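Side-chain contacts in ornithine cyclodeaminase (Methanococcus maripaludis S2, PDB 3C2Q), which catalyses the conversion of L-ornithine to L-proline with release of ammonia, using NAD(+) as cofactor: residues Y241-S246 against G251-V256; D265-T270 against L283-A288; V277-T282 against N291-Y296. All coordinates share one frame; numbering follows the deposited sequence.

Contact 1: residues Y241-S246 against G251-V256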
# COMPACT_ATOMS: atom_id res chain seq x y z
N TYR B 241 -5.40 31.47 -0.16
CA TYR B 241 -4.84 30.18 -0.57
C TYR B 241 -3.43 30.40 -1.05
O TYR B 241 -3.04 31.54 -1.42
CB TYR B 241 -5.70 29.49 -1.63
CG TYR B 241 -6.06 30.36 -2.83
CD1 TYR B 241 -5.20 30.48 -3.90
CD2 TYR B 241 -7.29 31.03 -2.88
CE1 TYR B 241 -5.52 31.27 -5.00
CE2 TYR B 241 -7.63 31.82 -3.98
CZ TYR B 241 -6.73 31.94 -5.02
OH TYR B 241 -7.04 32.71 -6.11
N VAL B 242 -2.64 29.33 -1.03
CA VAL B 242 -1.30 29.39 -1.55
C VAL B 242 -1.20 28.21 -2.49
O VAL B 242 -1.38 27.08 -2.06
CB VAL B 242 -0.26 29.26 -0.39
CG1 VAL B 242 1.16 29.27 -0.94
CG2 VAL B 242 -0.44 30.35 0.67
N LEU B 243 -0.96 28.48 -3.77
CA LEU B 243 -0.79 27.42 -4.74
C LEU B 243 0.68 27.35 -5.10
O LEU B 243 1.22 28.28 -5.73
CB LEU B 243 -1.65 27.66 -6.00
CG LEU B 243 -3.16 27.81 -5.81
CD1 LEU B 243 -3.81 28.03 -7.19
CD2 LEU B 243 -3.77 26.60 -5.06
N ALA B 244 1.34 26.27 -4.69
CA ALA B 244 2.77 26.10 -4.95
C ALA B 244 2.96 25.41 -6.29
O ALA B 244 2.35 24.37 -6.53
CB ALA B 244 3.42 25.31 -3.82
N GLY B 245 3.78 26.01 -7.15
CA GLY B 245 4.14 25.40 -8.43
C GLY B 245 5.01 24.17 -8.24
O GLY B 245 5.67 24.02 -7.21
N SER B 246 4.97 23.26 -9.21
CA SER B 246 5.79 22.06 -9.15
C SER B 246 6.32 21.78 -10.54
O SER B 246 5.76 22.26 -11.54
CB SER B 246 4.97 20.89 -8.61
OG SER B 246 4.84 19.84 -9.55
N GLY B 251 1.14 23.88 -17.44
CA GLY B 251 0.22 25.00 -17.52
C GLY B 251 -0.17 25.55 -16.17
O GLY B 251 -1.35 25.47 -15.79
N PRO B 252 0.79 26.17 -15.44
CA PRO B 252 0.37 26.66 -14.15
C PRO B 252 -0.50 27.88 -14.41
O PRO B 252 -0.15 28.68 -15.28
CB PRO B 252 1.68 27.10 -13.47
CG PRO B 252 2.56 27.44 -14.59
CD PRO B 252 2.20 26.49 -15.73
N ILE B 253 -1.57 28.05 -13.66
CA ILE B 253 -2.38 29.26 -13.76
C ILE B 253 -1.67 30.45 -13.09
O ILE B 253 -0.70 30.27 -12.33
CB ILE B 253 -3.81 29.03 -13.20
CG1 ILE B 253 -3.74 28.50 -11.76
CG2 ILE B 253 -4.58 28.09 -14.15
CD1 ILE B 253 -4.98 28.67 -10.92
N PRO B 254 -2.12 31.68 -13.39
CA PRO B 254 -1.33 32.81 -12.90
C PRO B 254 -1.19 32.88 -11.37
O PRO B 254 -0.20 33.41 -10.89
CB PRO B 254 -2.07 34.03 -13.48
CG PRO B 254 -2.80 33.47 -14.72
CD PRO B 254 -3.24 32.11 -14.25
N ASP B 255 -2.15 32.33 -10.62
CA ASP B 255 -2.08 32.37 -9.16
C ASP B 255 -0.92 31.54 -8.54
O ASP B 255 -0.57 31.72 -7.38
CB ASP B 255 -3.40 31.88 -8.52
CG ASP B 255 -4.63 32.68 -8.98
OD1 ASP B 255 -5.33 33.25 -8.10
OD2 ASP B 255 -4.91 32.71 -10.19
N VAL B 256 -0.34 30.63 -9.32
CA VAL B 256 0.65 29.68 -8.81
C VAL B 256 1.99 30.39 -8.54
O VAL B 256 2.45 31.18 -9.38
CB VAL B 256 0.81 28.51 -9.82
CG1 VAL B 256 2.09 27.68 -9.55
CG2 VAL B 256 -0.46 27.60 -9.75
O HOH W 1 -1.17 31.14 -4.77
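Tyr241 and Asp255 meet at the phenol end. The tyrosine OH gives a hydrogen bond of 2.7 Å to Asp255 OD1, which lies at the ring edge, in the ring plane. The donor stands above the carboxylate plane, 36° out of it, and the two planes are 33° apart.

Leu243 can be followed outward. Its CB packs on Val256 CG2 at 3.9 Å. CG lies anti to the carbonyl carbon (chi1 -58°), and the extended chi2 carries CD1 on to Ile253 CD1, 4.0 Å away. The same CD1 also rests near Asp255 CB, at 4.1 Å. Farther along, Val256 CG1 presses on Gly245 CA at 3.3 Å, a tight fit.

The backbones are linked by a CH...O contact, Val256 CA to Leu243 O at 3.4 Å, and by a water. The water bridges Leu243 N and Asp255 O, just ahead of the direct backbone bonds of Leu243 and Gly245 with Ile257.

Here the loop after strand 241-244, outermost in the parallel Rossmann sheet, folds back on that strand. A type I turn, Ile253 to Val256, brings Asp255 and Val256 to it. Ile253 N and Gly251 O bond the side chain of Asn171, a probable NAD(+)-binding residue. Both carboxylate oxygens of Asp255 are bonded, OD1 by Tyr241 OH and OD2 by Ile217 N, which fixes the rotation of the group.

Contact 2: residues D265-T270 against L283-A288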
# COMPACT_ATOMS: atom_id res chain seq x y z
N ASP B 265 7.88 29.90 2.24
CA ASP B 265 7.81 30.99 3.22
C ASP B 265 6.39 31.48 3.45
O ASP B 265 5.98 31.69 4.59
CB ASP B 265 8.73 32.16 2.78
CG ASP B 265 10.21 31.80 2.83
OD1 ASP B 265 10.56 30.80 3.50
OD2 ASP B 265 11.01 32.49 2.17
N LYS B 266 5.63 31.60 2.36
CA LYS B 266 4.22 31.99 2.44
C LYS B 266 3.36 30.92 3.15
O LYS B 266 2.49 31.24 3.95
CB LYS B 266 3.66 32.29 1.05
CG LYS B 266 2.30 33.03 1.11
CD LYS B 266 2.04 33.80 -0.17
CE LYS B 266 0.86 34.78 -0.01
NZ LYS B 266 0.40 35.16 -1.40
N MSE B 267 3.64 29.64 2.86
CA MSE B 267 2.96 28.54 3.56
C MSE B 267 3.23 28.56 5.05
O MSE B 267 2.33 28.34 5.86
CB MSE B 267 3.43 27.20 2.97
CG MSE B 267 2.89 26.97 1.57
SE MSE B 267 3.77 25.40 0.71
CE MSE B 267 3.07 24.02 1.94
N ARG B 268 4.48 28.84 5.42
CA ARG B 268 4.83 28.85 6.84
C ARG B 268 4.03 29.89 7.62
O ARG B 268 3.44 29.59 8.64
CB ARG B 268 6.33 29.06 7.04
CG ARG B 268 6.73 29.04 8.51
CD ARG B 268 8.24 29.13 8.69
NE ARG B 268 8.63 29.09 10.11
CZ ARG B 268 9.83 29.47 10.56
NH1 ARG B 268 10.75 29.94 9.72
NH2 ARG B 268 10.11 29.40 11.85
N THR B 269 4.00 31.11 7.11
CA THR B 269 3.30 32.19 7.81
C THR B 269 1.80 31.94 7.80
O THR B 269 1.10 32.28 8.76
CB THR B 269 3.64 33.56 7.18
OG1 THR B 269 3.13 33.61 5.86
CG2 THR B 269 5.13 33.77 7.08
N THR B 270 1.31 31.28 6.75
CA THR B 270 -0.12 30.92 6.65
C THR B 270 -0.56 29.89 7.70
O THR B 270 -1.62 30.03 8.28
CB THR B 270 -0.49 30.44 5.22
OG1 THR B 270 -0.11 31.44 4.26
CG2 THR B 270 -1.98 30.24 5.07
N LEU B 283 0.94 13.65 -0.44
CA LEU B 283 2.21 13.36 0.20
C LEU B 283 3.08 14.61 0.24
O LEU B 283 3.58 14.98 1.29
CB LEU B 283 2.94 12.25 -0.56
CG LEU B 283 4.33 11.89 -0.00
CD1 LEU B 283 4.27 11.60 1.46
CD2 LEU B 283 4.79 10.64 -0.79
N LEU B 284 3.25 15.25 -0.92
CA LEU B 284 4.11 16.40 -1.07
C LEU B 284 3.76 17.52 -0.09
O LEU B 284 4.63 18.00 0.68
CB LEU B 284 4.03 16.96 -2.51
CG LEU B 284 4.78 18.32 -2.75
CD1 LEU B 284 6.24 18.16 -2.51
CD2 LEU B 284 4.50 18.91 -4.17
N HIS B 285 2.50 17.93 -0.10
CA HIS B 285 2.06 19.01 0.75
C HIS B 285 1.90 18.64 2.21
O HIS B 285 2.09 19.52 3.07
CB HIS B 285 0.76 19.66 0.25
CG HIS B 285 0.97 20.63 -0.87
ND1 HIS B 285 1.17 20.23 -2.17
CD2 HIS B 285 0.99 21.98 -0.88
CE1 HIS B 285 1.33 21.29 -2.93
NE2 HIS B 285 1.21 22.36 -2.18
N SER B 286 1.58 17.39 2.53
CA SER B 286 1.51 16.96 3.94
C SER B 286 2.89 17.14 4.60
O SER B 286 3.02 17.76 5.66
CB SER B 286 1.08 15.49 4.06
OG SER B 286 -0.30 15.35 3.77
N VAL B 287 3.89 16.58 3.95
CA VAL B 287 5.28 16.64 4.47
C VAL B 287 5.81 18.08 4.44
O VAL B 287 6.44 18.54 5.41
CB VAL B 287 6.21 15.69 3.70
CG1 VAL B 287 7.69 15.89 4.14
CG2 VAL B 287 5.77 14.22 3.95
N ALA B 288 5.57 18.80 3.33
CA ALA B 288 6.03 20.20 3.23
C ALA B 288 5.42 21.02 4.36
O ALA B 288 6.11 21.81 4.99
CB ALA B 288 5.65 20.79 1.88
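Met267, a selenomethionine, reaches from helix 260-271 to His285 and Ala288 on helix 283-292. Its methyl does the touching: CE lies 4.1 Å from His285 CD2 and 4.1 Å from Ala288 CB. The chain leaves with CG beside the backbone N (chi1 -71°) and runs extended through chi2. It then bends at chi3, 65°, and this turns CE to meet both the imidazole and the alanine methyl.

The selenium stays farther back, 5.5 Å from the centroid of the His285 ring. It approaches obliquely, 57° off the ring normal. The two side chains cross at about a right angle. CD2 is the ring atom nearest the methyl, and a weak hydrogen bond of His285 NE2 to Ala169 O helps place the ring.

The two helix backbones stay well apart, 8.9 Å between the CA atoms of Met267 and Ala288. One long side chain spans the gap. Ile247 of the second subunit packs on both His285 and Ala288.

His285 and Leu284 probably bind NAD(+). The contact is helix-to-helix packing on one side of the parallel sheet of a Rossmann-type domain, next to its probable dinucleotide site.

Contact 3: residues V277-T282 against N291-Y296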
# COMPACT_ATOMS: atom_id res chain seq x y z
N VAL B 277 -4.69 21.74 11.35
CA VAL B 277 -4.36 21.60 9.93
C VAL B 277 -4.83 20.22 9.51
O VAL B 277 -4.52 19.24 10.17
CB VAL B 277 -2.87 21.73 9.66
CG1 VAL B 277 -2.59 21.42 8.15
CG2 VAL B 277 -2.37 23.16 10.03
N ILE B 278 -5.67 20.16 8.48
CA ILE B 278 -6.15 18.89 7.96
C ILE B 278 -5.54 18.67 6.58
O ILE B 278 -5.71 19.49 5.68
CB ILE B 278 -7.68 18.83 7.84
CG1 ILE B 278 -8.33 19.09 9.20
CG2 ILE B 278 -8.10 17.43 7.29
CD1 ILE B 278 -9.86 19.15 9.20
N MSE B 279 -4.80 17.57 6.43
CA MSE B 279 -4.07 17.29 5.20
C MSE B 279 -4.83 16.21 4.47
O MSE B 279 -5.13 15.18 5.08
CB MSE B 279 -2.67 16.76 5.53
CG MSE B 279 -1.82 17.77 6.28
SE MSE B 279 -0.47 16.79 7.32
CE MSE B 279 0.47 18.44 7.92
N LEU B 280 -5.18 16.46 3.19
CA LEU B 280 -6.09 15.57 2.45
C LEU B 280 -5.43 15.04 1.17
O LEU B 280 -5.29 15.78 0.19
CB LEU B 280 -7.39 16.30 2.07
CG LEU B 280 -8.23 16.94 3.20
CD1 LEU B 280 -9.31 17.91 2.69
CD2 LEU B 280 -8.85 15.77 3.97
N SER B 281 -5.02 13.77 1.19
CA SER B 281 -4.53 13.11 -0.02
C SER B 281 -3.40 13.85 -0.77
O SER B 281 -3.51 14.13 -1.99
CB SER B 281 -5.71 12.87 -0.98
OG SER B 281 -5.36 11.84 -1.87
N THR B 282 -2.31 14.14 -0.08
CA THR B 282 -1.18 14.76 -0.73
C THR B 282 0.07 14.48 0.09
O THR B 282 0.20 14.96 1.20
CB THR B 282 -1.34 16.30 -0.98
OG1 THR B 282 -0.08 16.81 -1.42
CG2 THR B 282 -1.84 17.06 0.26
N ASN B 291 6.59 19.96 7.97
CA ASN B 291 7.96 20.47 8.18
C ASN B 291 7.98 21.93 8.69
O ASN B 291 8.94 22.36 9.34
CB ASN B 291 8.75 20.41 6.89
CG ASN B 291 9.21 18.99 6.51
OD1 ASN B 291 9.07 17.98 7.28
ND2 ASN B 291 9.79 18.90 5.30
N LEU B 292 6.90 22.67 8.42
CA LEU B 292 6.78 24.08 8.76
C LEU B 292 6.00 24.34 10.03
O LEU B 292 5.92 25.49 10.48
CB LEU B 292 6.05 24.84 7.63
CG LEU B 292 6.72 24.74 6.27
CD1 LEU B 292 5.85 25.41 5.21
CD2 LEU B 292 8.14 25.37 6.34
N MSE B 293 5.44 23.29 10.61
CA MSE B 293 4.49 23.44 11.72
C MSE B 293 5.05 23.10 13.09
O MSE B 293 5.76 22.12 13.24
CB MSE B 293 3.31 22.48 11.49
CG MSE B 293 2.34 22.94 10.41
SE MSE B 293 1.08 21.41 10.11
CE MSE B 293 0.33 21.34 11.91
N PRO B 294 4.67 23.88 14.12
CA PRO B 294 4.99 23.46 15.48
C PRO B 294 4.07 22.31 15.93
O PRO B 294 2.97 22.14 15.37
CB PRO B 294 4.70 24.73 16.30
CG PRO B 294 3.70 25.45 15.56
CD PRO B 294 3.97 25.17 14.09
N SER B 295 4.53 21.54 16.90
CA SER B 295 3.80 20.34 17.35
C SER B 295 2.47 20.60 18.07
O SER B 295 1.66 19.67 18.22
CB SER B 295 4.70 19.51 18.27
OG SER B 295 5.08 20.30 19.41
N TYR B 296 2.25 21.85 18.52
CA TYR B 296 1.01 22.13 19.26
C TYR B 296 -0.23 22.33 18.38
O TYR B 296 -1.33 22.39 18.89
CB TYR B 296 1.17 23.31 20.25
CG TYR B 296 1.72 24.58 19.66
CD1 TYR B 296 0.95 25.37 18.79
CD2 TYR B 296 3.01 25.01 19.99
CE1 TYR B 296 1.45 26.54 18.25
CE2 TYR B 296 3.52 26.19 19.45
CZ TYR B 296 2.75 26.94 18.60
OH TYR B 296 3.26 28.12 18.08
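The backbones of strand 276-280 and of the loop that follows helix 283-292 stay 9.2 Å apart at their closest CA pair, Val277 and Met293, so side chains alone make the contact. Val277 and Met293 reach toward each other, tip to tip. Met293 CE lies 3.8 Å from Val277 CG2, and its selenium is 3.9 Å from the same methyl. CB of the valine is also near, 3.9 Å from Met293 CE.

Met279 comes in from two residues along the strand. Extended beyond CG, its chain brings CE to the selenium of Met293, 3.7 Å away. These two selenomethionines slide past each other in opposite directions. Met293 itself is bent at chi3 (61°). The bend turns its methyl to Val277, while the selenium, placed by chi1 and chi2, lies against Met279 CE.

Thr299, on strand 298-303, touches both Met279 and Met293. Val141, on strand 138-142, touches Val277 and Met279. Val271 of helix 260-271 packs on Met293.

The contact lies within the beta-alpha-beta unit of strand 276-280, helix 283-292 and strand 298-303. All three touching residues are buried, and no hydrogen bond crosses between the segments. Between the segments themselves the contact is apolar, resting on shape fit and dispersion.

All three contacts belong to the Rossmann-fold region and come from its parallel sheet, flanking helices and connecting loops. Contact 1 closes before contact 2 opens, whereas the segments of contacts 2 and 3 alternate along the chain. Contact 1 is on outermost strand 241-244, and contact 3 on inner strand 276-280 of the same sheet; their centres are 20 Å apart. Contact 2 bridges them, 13 Å from contact 1 and 8 Å from contact 3. Strand 241-244 gives alternate side chains to contact 1 and, through Val242 and Ala244, to the helix layer of contact 2. Contacts 2 and 3 share helix 283-292. Contacts 1 and 2 lie against the second subunit, which contact 3 reaches only through a weak bond of Asn291.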